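Local coordinates for glucose dehydrogenase (Serratia sp. FS14, PDB 7CDY), which is a calcium-containing beta-propeller protein of the glucose/sorbosone dehydrogenase family, at residues A[7-16]-A[28-38]; A[136-144]-A[186-196]. All blocks are in the same frame, centred on the assembly; numbering follows the deposited sequence. Where two conformers were deposited one is given.

Interaction 1 of 2, residues A[7-16]-A[28-38]; sequences LQDGLEHPWS and ITERPGRLRLW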
loop_
_atom_site.group_PDB
_atom_site.type_symbol
_atom_site.label_atom_id
_atom_site.label_comp_id
_atom_site.label_asym_id
_atom_site.label_seq_id
_atom_site.Cartn_x
_atom_site.Cartn_y
_atom_site.Cartn_z
ATOM N N LEU A 7 -8.955 -14.393 13.808
ATOM C CA LEU A 7 -10.318 -13.887 13.885
ATOM C C LEU A 7 -11.203 -14.380 12.756
ATOM O O LEU A 7 -12.427 -14.431 12.925
ATOM C CB LEU A 7 -10.318 -12.356 13.863
ATOM C CG LEU A 7 -9.477 -11.648 14.924
ATOM C CD1 LEU A 7 -9.592 -10.142 14.765
ATOM C CD2 LEU A 7 -9.908 -12.086 16.321
ATOM N N GLN A 8 -10.625 -14.723 11.609
ATOM C CA GLN A 8 -11.412 -15.110 10.451
ATOM C C GLN A 8 -10.518 -15.888 9.500
ATOM O O GLN A 8 -9.326 -15.592 9.386
ATOM C CB GLN A 8 -11.983 -13.875 9.738
ATOM C CG GLN A 8 -12.888 -14.195 8.561
ATOM C CD GLN A 8 -14.128 -14.956 8.983
ATOM O OE1 GLN A 8 -14.827 -14.555 9.902
ATOM N NE2 GLN A 8 -14.402 -16.062 8.304
ATOM N N ASP A 9 -11.100 -16.871 8.821
ATOM C CA ASP A 9 -10.424 -17.611 7.762
ATOM C C ASP A 9 -11.255 -17.558 6.484
ATOM O O ASP A 9 -12.244 -16.820 6.409
ATOM C CB ASP A 9 -10.162 -19.061 8.195
ATOM C CG ASP A 9 -11.448 -19.855 8.420
ATOM O OD1 ASP A 9 -12.550 -19.274 8.424
ATOM O OD2 ASP A 9 -11.348 -21.084 8.593
ATOM N N GLY A 10 -10.858 -18.324 5.473
ATOM C CA GLY A 10 -11.642 -18.408 4.252
ATOM C C GLY A 10 -11.690 -17.142 3.424
ATOM O O GLY A 10 -12.656 -16.929 2.685
ATOM N N LEU A 11 -10.677 -16.288 3.526
ATOM C CA LEU A 11 -10.597 -15.083 2.710
ATOM C C LEU A 11 -9.673 -15.391 1.544
ATOM O O LEU A 11 -8.529 -15.790 1.760
ATOM C CB LEU A 11 -10.023 -13.929 3.524
ATOM C CG LEU A 11 -10.894 -13.433 4.677
ATOM C CD1 LEU A 11 -10.050 -12.692 5.691
ATOM C CD2 LEU A 11 -12.031 -12.553 4.148
ATOM N N GLU A 12 -10.157 -15.223 0.319
ATOM C CA GLU A 12 -9.362 -15.611 -0.849
ATOM C C GLU A 12 -8.403 -14.482 -1.214
ATOM O O GLU A 12 -8.821 -13.451 -1.760
ATOM C CB GLU A 12 -10.254 -15.986 -2.030
ATOM C CG GLU A 12 -9.448 -16.555 -3.194
ATOM C CD GLU A 12 -10.286 -16.919 -4.403
ATOM O OE1 GLU A 12 -9.729 -17.562 -5.322
ATOM O OE2 GLU A 12 -11.483 -16.571 -4.448
ATOM N N HIS A 13 -7.124 -14.666 -0.912
ATOM C CA HIS A 13 -6.102 -13.660 -1.165
ATOM C C HIS A 13 -6.525 -12.260 -0.698
ATOM O O HIS A 13 -6.629 -11.330 -1.497
ATOM C CB HIS A 13 -5.683 -13.661 -2.630
ATOM C CG HIS A 13 -5.030 -14.945 -3.039
ATOM N ND1 HIS A 13 -3.725 -15.245 -2.714
ATOM C CD2 HIS A 13 -5.515 -16.027 -3.695
ATOM C CE1 HIS A 13 -3.424 -16.447 -3.177
ATOM N NE2 HIS A 13 -4.493 -16.944 -3.774
ATOM N N PRO A 14 -6.799 -12.098 0.590
ATOM C CA PRO A 14 -7.154 -10.768 1.093
ATOM C C PRO A 14 -5.984 -9.816 0.912
ATOM O O PRO A 14 -4.816 -10.216 0.947
ATOM C CB PRO A 14 -7.454 -11.022 2.574
ATOM C CG PRO A 14 -6.576 -12.210 2.917
ATOM C CD PRO A 14 -6.580 -13.071 1.677
ATOM N N TRP A 15 -6.303 -8.543 0.690
ATOM C CA TRP A 15 -5.265 -7.591 0.309
ATOM C C TRP A 15 -5.192 -6.388 1.229
ATOM O O TRP A 15 -4.095 -5.953 1.572
ATOM C CB TRP A 15 -5.478 -7.122 -1.141
ATOM C CG TRP A 15 -4.216 -6.683 -1.855
ATOM C CD1 TRP A 15 -3.372 -7.479 -2.577
ATOM C CD2 TRP A 15 -3.669 -5.360 -1.906
ATOM N NE1 TRP A 15 -2.334 -6.730 -3.083
ATOM C CE2 TRP A 15 -2.499 -5.423 -2.698
ATOM C CE3 TRP A 15 -4.069 -4.125 -1.389
ATOM C CZ2 TRP A 15 -1.715 -4.291 -2.969
ATOM C CZ3 TRP A 15 -3.296 -3.009 -1.661
ATOM C CH2 TRP A 15 -2.129 -3.098 -2.446
ATOM N N SER A 16 -6.330 -5.854 1.655
ATOM C CA SER A 16 -6.364 -4.625 2.435
ATOM C C SER A 16 -7.421 -4.754 3.514
ATOM O O SER A 16 -8.437 -5.427 3.332
ATOM C CB SER A 16 -6.748 -3.439 1.521
ATOM O OG SER A 16 -6.809 -2.181 2.189
ATOM N N ILE A 28 -12.621 -5.495 4.452
ATOM C CA ILE A 28 -11.544 -6.329 3.931
ATOM C C ILE A 28 -11.765 -6.505 2.443
ATOM O O ILE A 28 -12.875 -6.834 2.021
ATOM C CB ILE A 28 -11.535 -7.723 4.594
ATOM C CG1 ILE A 28 -11.423 -7.604 6.109
ATOM C CG2 ILE A 28 -10.403 -8.585 4.035
ATOM C CD1 ILE A 28 -11.411 -8.943 6.834
ATOM N N THR A 29 -10.714 -6.330 1.647
ATOM C CA THR A 29 -10.777 -6.698 0.244
ATOM C C THR A 29 -10.203 -8.091 0.033
ATOM O O THR A 29 -9.209 -8.477 0.657
ATOM C CB THR A 29 -10.023 -5.705 -0.646
ATOM O OG1 THR A 29 -8.633 -5.708 -0.289
ATOM C CG2 THR A 29 -10.600 -4.301 -0.496
ATOM N N GLU A 30 -10.844 -8.837 -0.859
ATOM C CA GLU A 30 -10.283 -10.057 -1.425
ATOM C C GLU A 30 -9.860 -9.700 -2.842
ATOM O O GLU A 30 -10.674 -9.185 -3.627
ATOM C CB GLU A 30 -11.327 -11.172 -1.451
ATOM C CG GLU A 30 -11.776 -11.655 -0.072
ATOM C CD GLU A 30 -12.891 -12.673 -0.178
ATOM O OE1 GLU A 30 -12.601 -13.891 -0.104
ATOM O OE2 GLU A 30 -14.047 -12.275 -0.387
ATOM N N ARG A 31 -8.587 -9.934 -3.155
ATOM C CA ARG A 31 -8.049 -9.544 -4.456
ATOM C C ARG A 31 -8.885 -9.996 -5.648
ATOM O O ARG A 31 -9.009 -9.212 -6.605
ATOM C CB ARG A 31 -6.571 -9.959 -4.589
ATOM C CG ARG A 31 -5.868 -9.326 -5.782
ATOM C CD ARG A 31 -4.378 -9.678 -5.831
ATOM N NE ARG A 31 -4.190 -11.127 -5.886
ATOM C CZ ARG A 31 -3.085 -11.770 -5.524
ATOM N NH1 ARG A 31 -2.029 -11.098 -5.082
ATOM N NH2 ARG A 31 -3.035 -13.091 -5.620
ATOM N N PRO A 32 -9.484 -11.192 -5.674
ATOM C CA PRO A 32 -10.308 -11.558 -6.837
ATOM C C PRO A 32 -11.443 -10.591 -7.147
ATOM O O PRO A 32 -11.972 -10.636 -8.267
ATOM C CB PRO A 32 -10.834 -12.952 -6.472
ATOM C CG PRO A 32 -9.794 -13.504 -5.595
ATOM C CD PRO A 32 -9.274 -12.348 -4.785
ATOM N N GLY A 33 -11.856 -9.744 -6.198
ATOM C CA GLY A 33 -12.778 -8.666 -6.517
ATOM C C GLY A 33 -13.949 -8.471 -5.577
ATOM O O GLY A 33 -14.984 -7.952 -6.002
ATOM N N ARG A 34 -13.820 -8.844 -4.306
ATOM C CA ARG A 34 -14.917 -8.724 -3.354
ATOM C C ARG A 34 -14.520 -7.867 -2.161
ATOM O O ARG A 34 -13.371 -7.894 -1.708
ATOM C CB ARG A 34 -15.361 -10.095 -2.840
ATOM C CG ARG A 34 -15.868 -11.011 -3.934
ATOM C CD ARG A 34 -16.188 -12.394 -3.386
ATOM N NE ARG A 34 -15.009 -13.136 -2.941
ATOM C CZ ARG A 34 -14.256 -13.895 -3.730
ATOM N NH1 ARG A 34 -14.534 -13.999 -5.018
ATOM N NH2 ARG A 34 -13.210 -14.544 -3.229
ATOM N N LEU A 35 -15.497 -7.112 -1.651
ATOM C CA LEU A 35 -15.358 -6.322 -0.436
ATOM C C LEU A 35 -16.272 -6.919 0.627
ATOM O O LEU A 35 -17.442 -7.201 0.354
ATOM C CB LEU A 35 -15.755 -4.866 -0.695
ATOM C CG LEU A 35 -15.601 -3.896 0.484
ATOM C CD1 LEU A 35 -14.135 -3.659 0.782
ATOM C CD2 LEU A 35 -16.257 -2.564 0.165
ATOM N N ARG A 36 -15.729 -7.134 1.821
ATOM C CA ARG A 36 -16.452 -7.743 2.927
ATOM C C ARG A 36 -16.374 -6.833 4.144
ATOM O O ARG A 36 -15.479 -5.992 4.262
ATOM C CB ARG A 36 -15.858 -9.116 3.310
ATOM C CG ARG A 36 -15.353 -9.965 2.143
ATOM C CD ARG A 36 -16.507 -10.458 1.275
ATOM N NE ARG A 36 -17.298 -11.481 1.952
ATOM C CZ ARG A 36 -17.118 -12.790 1.800
ATOM N NH1 ARG A 36 -16.171 -13.243 0.989
ATOM N NH2 ARG A 36 -17.887 -13.645 2.460
ATOM N N LEU A 37 -17.316 -7.017 5.066
ATOM C CA LEU A 37 -17.285 -6.363 6.369
ATOM C C LEU A 37 -17.211 -7.446 7.436
ATOM O O LEU A 37 -18.071 -8.334 7.478
ATOM C CB LEU A 37 -18.525 -5.492 6.582
ATOM C CG LEU A 37 -18.641 -4.771 7.933
ATOM C CD1 LEU A 37 -17.507 -3.792 8.166
ATOM C CD2 LEU A 37 -19.976 -4.046 8.035
ATOM N N TRP A 38 -16.197 -7.376 8.293
ATOM C CA TRP A 38 -16.050 -8.304 9.409
ATOM C C TRP A 38 -16.335 -7.554 10.702
ATOM O O TRP A 38 -15.856 -6.435 10.898
ATOM C CB TRP A 38 -14.648 -8.912 9.461
ATOM C CG TRP A 38 -14.485 -9.928 10.568
ATOM C CD1 TRP A 38 -14.722 -11.272 10.486
ATOM C CD2 TRP A 38 -14.088 -9.669 11.925
ATOM N NE1 TRP A 38 -14.485 -11.864 11.706
ATOM C CE2 TRP A 38 -14.088 -10.905 12.601
ATOM C CE3 TRP A 38 -13.724 -8.514 12.627
ATOM C CZ2 TRP A 38 -13.748 -11.019 13.952
ATOM C CZ3 TRP A 38 -13.381 -8.631 13.969
ATOM C CH2 TRP A 38 -13.392 -9.877 14.613
HETATM O O HOH W 1 -14.304 -15.767 0.381
HETATM O O HOH W 2 -13.056 -16.123 -6.581
HETATM O O HOH W 3 -1.169 -8.286 -5.278
#
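E30 holds its CG anti to its own carbonyl carbon (chi1 -66°) and brings OE1 to the backbone of L11 and E12. E12 has its CG anti to the backbone N (chi1 -173°) and runs on extended, so its carboxylate passes P32 and reaches R34. E12 N gives a nearly straight bond to E30 OE1 (2.8 Å, 172°), on the anti lone pair of that oxygen. R34 joins the two acids. R34 NH2 meets E12 OE2 at 2.9 Å, close to the guanidinium plane. R34 NE meets E30 OE2 from above the carboxylate plane. R36 NH1 reaches the same E30 OE2 from the opposite face, at 2.7 Å. Two arginines thus grip one oxygen, which probably keeps E30 ionised although it is buried. A water links G10 O, E30 OE1 and R36 NH1.

The contact belongs to the first hairpin of the chain, in a sheet of the beta-propeller. Strands 14-16 and 28-30 pair antiparallel. W15 N bonds to T29 O, and T29 N to S16 O. P14 and E30 form a non-hydrogen-bonded pair. T29 OG1 and S16 OG find their main partners on strand 62-67, in L63 and E64.

In the turn between strands 28-30 and 34-38, R31 N donates to H13 O (2.9 Å). R31 NH2 lies over one face of the H13 ring, near its rim, with ring and guanidinium nearly parallel. The ring is tied to D335 through ND1. A water joins R31 NH1 to W15 NE1. At the far end W38 lies against L7, whose CB is 3.7 Å from W38 CZ2. Q8 OE1 sits at the edge of the indole, 3.3 Å from W38 NE1.

Interaction 2 of 2, residues A[136-144]-A[186-196]; sequences YLFIALGEN and WSYGHRNPQGL
This is a buried, mostly apolar contact within one blade of the beta-propeller and across to the next, extended at one end by a loop-to-loop backbone bond. Strand 137-140 lies in the same four-stranded sheet as 185-187. The chain turns a corner at W186 and then enters strand 192-196, the first, edge strand of the next sheet. The strands 137-140 and 192-196 run roughly antiparallel, but their axes come no nearer than 8.2 Å, so side chains fill the gap.

F138 and W186 make a T-shaped pair. The edge of the phenyl ring points at one face of the indole, with the planes at 76°. F138 CE2 is the touching atom, 3.7 Å from W186 CD2. F138 CG is anti to its carbonyl carbon (chi1 -77°), which turns the ring toward the indole. On the other strand L196 places CD2 beside F138 CB and 3.6 Å from F138 O. A140 CB meets the ring of P193 at CG (3.6 Å). The CD of P193 rests near L141 O and G142 N.

Beyond the strand, G142 passes close to R191, with G142 CA 3.2 Å from R191 O. N192 OD1 is held by the backbone of G126. E143 bends at chi2 and lays its CG near the carbonyls of H190 and R191. Its carboxylate is hydrogen-bonded through OE1 to H124 and through OE2 to W229. The H190 side chain is held by E209 and lies about 6 Å from the calcium ion. E143 N donates to R191 O at 3.1 Å, nearly along the C=O axis.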
loop_
_atom_site.group_PDB
_atom_site.type_symbol
_atom_site.label_atom_id
_atom_site.label_comp_id
_atom_site.label_asym_id
_atom_site.label_seq_id
_atom_site.Cartn_x
_atom_site.Cartn_y
_atom_site.Cartn_z
ATOM N N TYR A 136 -5.253 15.311 2.217
ATOM C CA TYR A 136 -4.848 14.998 0.852
ATOM C C TYR A 136 -4.619 13.498 0.711
ATOM O O TYR A 136 -4.184 12.818 1.651
ATOM C CB TYR A 136 -3.580 15.755 0.460
ATOM C CG TYR A 136 -3.807 17.251 0.362
ATOM C CD1 TYR A 136 -4.311 17.825 -0.799
ATOM C CD2 TYR A 136 -3.542 18.078 1.448
ATOM C CE1 TYR A 136 -4.529 19.196 -0.883
ATOM C CE2 TYR A 136 -3.757 19.449 1.379
ATOM C CZ TYR A 136 -4.242 19.993 0.207
ATOM O OH TYR A 136 -4.469 21.355 0.126
ATOM N N LEU A 137 -4.927 12.985 -0.472
ATOM C CA LEU A 137 -4.859 11.556 -0.750
ATOM C C LEU A 137 -3.557 11.233 -1.467
ATOM O O LEU A 137 -3.298 11.757 -2.555
ATOM C CB LEU A 137 -6.048 11.153 -1.618
ATOM C CG LEU A 137 -6.089 9.677 -2.022
ATOM C CD1 LEU A 137 -6.107 8.746 -0.803
ATOM C CD2 LEU A 137 -7.295 9.424 -2.929
ATOM N N PHE A 138 -2.745 10.363 -0.864
ATOM C CA PHE A 138 -1.549 9.821 -1.498
ATOM C C PHE A 138 -1.826 8.447 -2.099
ATOM O O PHE A 138 -2.482 7.601 -1.479
ATOM C CB PHE A 138 -0.395 9.739 -0.503
ATOM C CG PHE A 138 0.259 11.062 -0.225
ATOM C CD1 PHE A 138 -0.356 11.998 0.586
ATOM C CD2 PHE A 138 1.498 11.362 -0.774
ATOM C CE1 PHE A 138 0.251 13.225 0.831
ATOM C CE2 PHE A 138 2.111 12.574 -0.518
ATOM C CZ PHE A 138 1.484 13.500 0.276
ATOM N N ILE A 139 -1.338 8.237 -3.318
ATOM C CA ILE A 139 -1.570 7.013 -4.076
ATOM C C ILE A 139 -0.218 6.504 -4.560
ATOM O O ILE A 139 0.489 7.208 -5.289
ATOM C CB ILE A 139 -2.483 7.278 -5.285
ATOM C CG1 ILE A 139 -3.802 7.935 -4.856
ATOM C CG2 ILE A 139 -2.718 6.003 -6.056
ATOM C CD1 ILE A 139 -4.568 8.544 -6.017
ATOM N N ALA A 140 0.131 5.270 -4.193
ATOM C CA ALA A 140 1.414 4.675 -4.566
ATOM C C ALA A 140 1.213 3.786 -5.789
ATOM O O ALA A 140 0.398 2.857 -5.757
ATOM C CB ALA A 140 1.981 3.874 -3.394
ATOM N N LEU A 141 1.960 4.052 -6.855
ATOM C CA LEU A 141 1.803 3.352 -8.125
ATOM C C LEU A 141 3.078 2.625 -8.525
ATOM O O LEU A 141 4.163 3.216 -8.533
ATOM C CB LEU A 141 1.426 4.334 -9.232
ATOM C CG LEU A 141 0.128 5.110 -9.012
ATOM C CD1 LEU A 141 -0.030 6.198 -10.060
ATOM C CD2 LEU A 141 -1.065 4.164 -9.055
ATOM N N GLY A 142 2.940 1.339 -8.881
ATOM C CA GLY A 142 4.044 0.614 -9.473
ATOM C C GLY A 142 4.262 1.014 -10.922
ATOM O O GLY A 142 3.490 1.754 -11.531
ATOM N N GLU A 143 5.361 0.513 -11.485
ATOM C CA GLU A 143 5.698 0.845 -12.900
ATOM C C GLU A 143 5.210 -0.231 -13.889
ATOM O O GLU A 143 5.691 -0.217 -14.993
ATOM C CB GLU A 143 7.179 1.215 -13.123
ATOM C CG GLU A 143 8.223 0.427 -12.345
ATOM C CD GLU A 143 8.311 -1.079 -12.561
ATOM O OE1 GLU A 143 7.291 -1.730 -12.481
ATOM O OE2 GLU A 143 9.416 -1.570 -12.726
ATOM N N ASN A 144 4.262 -1.091 -13.474
ATOM C CA ASN A 144 3.595 -2.027 -14.379
ATOM C C ASN A 144 4.556 -3.045 -14.991
ATOM O O ASN A 144 4.207 -3.703 -15.991
ATOM C CB ASN A 144 2.833 -1.309 -15.513
ATOM C CG ASN A 144 1.610 -0.488 -15.056
ATOM O OD1 ASN A 144 1.019 0.199 -15.891
ATOM N ND2 ASN A 144 1.234 -0.534 -13.780
ATOM N N TRP A 186 3.841 13.322 -6.956
ATOM C CA TRP A 186 4.583 13.772 -5.789
ATOM C C TRP A 186 6.055 13.405 -5.899
ATOM O O TRP A 186 6.923 14.271 -5.782
ATOM C CB TRP A 186 3.972 13.159 -4.517
ATOM C CG TRP A 186 4.640 13.552 -3.229
ATOM C CD1 TRP A 186 5.558 12.820 -2.518
ATOM C CD2 TRP A 186 4.432 14.757 -2.491
ATOM N NE1 TRP A 186 5.933 13.502 -1.391
ATOM C CE2 TRP A 186 5.251 14.692 -1.344
ATOM C CE3 TRP A 186 3.635 15.889 -2.690
ATOM C CZ2 TRP A 186 5.290 15.717 -0.399
ATOM C CZ3 TRP A 186 3.673 16.907 -1.745
ATOM C CH2 TRP A 186 4.493 16.811 -0.615
ATOM N N SER A 187 6.359 12.122 -6.123
ATOM C CA SER A 187 7.729 11.646 -6.289
ATOM C C SER A 187 7.753 10.558 -7.352
ATOM O O SER A 187 6.721 9.986 -7.712
ATOM C CB SER A 187 8.316 11.134 -4.971
ATOM O OG SER A 187 7.495 10.111 -4.412
ATOM N N TYR A 188 8.953 10.268 -7.853
ATOM C CA TYR A 188 9.095 9.347 -8.972
ATOM C C TYR A 188 10.269 8.407 -8.727
ATOM O O TYR A 188 10.941 8.479 -7.699
ATOM C CB TYR A 188 9.146 10.097 -10.309
ATOM C CG TYR A 188 10.392 10.892 -10.626
ATOM C CD1 TYR A 188 10.729 12.034 -9.908
ATOM C CD2 TYR A 188 11.195 10.527 -11.691
ATOM C CE1 TYR A 188 11.864 12.771 -10.235
ATOM C CE2 TYR A 188 12.320 11.263 -12.030
ATOM C CZ TYR A 188 12.637 12.376 -11.299
ATOM O OH TYR A 188 13.767 13.101 -11.634
ATOM N N GLY A 189 10.501 7.497 -9.673
ATOM C CA GLY A 189 11.557 6.514 -9.499
ATOM C C GLY A 189 11.267 5.439 -8.476
ATOM O O GLY A 189 12.189 4.981 -7.786
ATOM N N HIS A 190 10.010 5.009 -8.375
ATOM C CA HIS A 190 9.596 3.920 -7.505
ATOM C C HIS A 190 9.352 2.661 -8.334
ATOM O O HIS A 190 9.011 2.736 -9.518
ATOM C CB HIS A 190 8.317 4.316 -6.754
ATOM C CG HIS A 190 8.479 5.543 -5.911
ATOM N ND1 HIS A 190 9.236 5.555 -4.758
ATOM C CD2 HIS A 190 8.014 6.808 -6.067
ATOM C CE1 HIS A 190 9.214 6.768 -4.228
ATOM N NE2 HIS A 190 8.482 7.546 -5.004
ATOM N N ARG A 191 9.559 1.496 -7.705
ATOM C CA ARG A 191 9.380 0.226 -8.406
ATOM C C ARG A 191 7.980 -0.363 -8.213
ATOM O O ARG A 191 7.136 -0.255 -9.108
ATOM C CB ARG A 191 10.470 -0.778 -8.028
ATOM C CG ARG A 191 10.421 -2.049 -8.848
ATOM C CD ARG A 191 11.576 -2.974 -8.472
ATOM N NE ARG A 191 11.467 -4.264 -9.146
ATOM C CZ ARG A 191 10.679 -5.246 -8.730
ATOM N NH1 ARG A 191 9.981 -5.101 -7.614
ATOM N NH2 ARG A 191 10.615 -6.376 -9.415
ATOM N N ASN A 192 7.715 -1.020 -7.081
ATOM C CA ASN A 192 6.381 -1.532 -6.781
ATOM C C ASN A 192 6.076 -1.319 -5.311
ATOM O O ASN A 192 6.395 -2.165 -4.463
ATOM C CB ASN A 192 6.210 -3.004 -7.145
ATOM C CG ASN A 192 4.765 -3.411 -7.089
ATOM O OD1 ASN A 192 3.887 -2.592 -7.355
ATOM N ND2 ASN A 192 4.501 -4.663 -6.736
ATOM N N PRO A 193 5.456 -0.188 -4.971
ATOM C CA PRO A 193 5.228 0.158 -3.557
ATOM C C PRO A 193 4.004 -0.552 -3.001
ATOM O O PRO A 193 2.884 -0.351 -3.482
ATOM C CB PRO A 193 5.020 1.677 -3.589
ATOM C CG PRO A 193 4.549 1.971 -4.998
ATOM C CD PRO A 193 5.114 0.907 -5.899
ATOM N N GLN A 194 4.215 -1.352 -1.954
ATOM C CA GLN A 194 3.116 -1.996 -1.250
ATOM C C GLN A 194 3.067 -1.582 0.220
ATOM O O GLN A 194 2.441 -2.265 1.041
ATOM C CB GLN A 194 3.112 -3.513 -1.462
ATOM C CG GLN A 194 2.773 -3.888 -2.921
ATOM C CD GLN A 194 2.635 -5.379 -3.164
ATOM O OE1 GLN A 194 3.189 -6.196 -2.435
ATOM N NE2 GLN A 194 1.881 -5.736 -4.201
ATOM N N GLY A 195 3.657 -0.433 0.556
ATOM C CA GLY A 195 3.501 0.146 1.874
ATOM C C GLY A 195 3.409 1.654 1.774
ATOM O O GLY A 195 4.196 2.267 1.042
ATOM N N LEU A 196 2.474 2.255 2.506
ATOM C CA LEU A 196 2.317 3.709 2.490
ATOM C C LEU A 196 1.603 4.116 3.766
ATOM O O LEU A 196 0.480 3.665 4.012
ATOM C CB LEU A 196 1.498 4.121 1.266
ATOM C CG LEU A 196 1.479 5.607 0.921
ATOM C CD1 LEU A 196 2.841 6.063 0.414
ATOM C CD2 LEU A 196 0.395 5.891 -0.124
#

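Overall arrangement
From the N terminus, the chain first runs through strand 3-19, then returns in 26-30 and turns again into 34-39. Interaction 1 closes this short loop, only 11 residues long, within the seven-stranded sheet that also takes in the C-terminal strand 339-345. Interaction 2 comes later, after the second sheet, strands 62-67 to 109-114. It closes a longer loop of 41 residues and ties the sheet holding 137-140 to the one that begins with 192-198. The two loops follow in series and neither nest nor cross. The centres of interactions 1 and 2 are about 23 Å apart. They still meet where W15 CZ2 packs 4.1 Å from Q194 NE2.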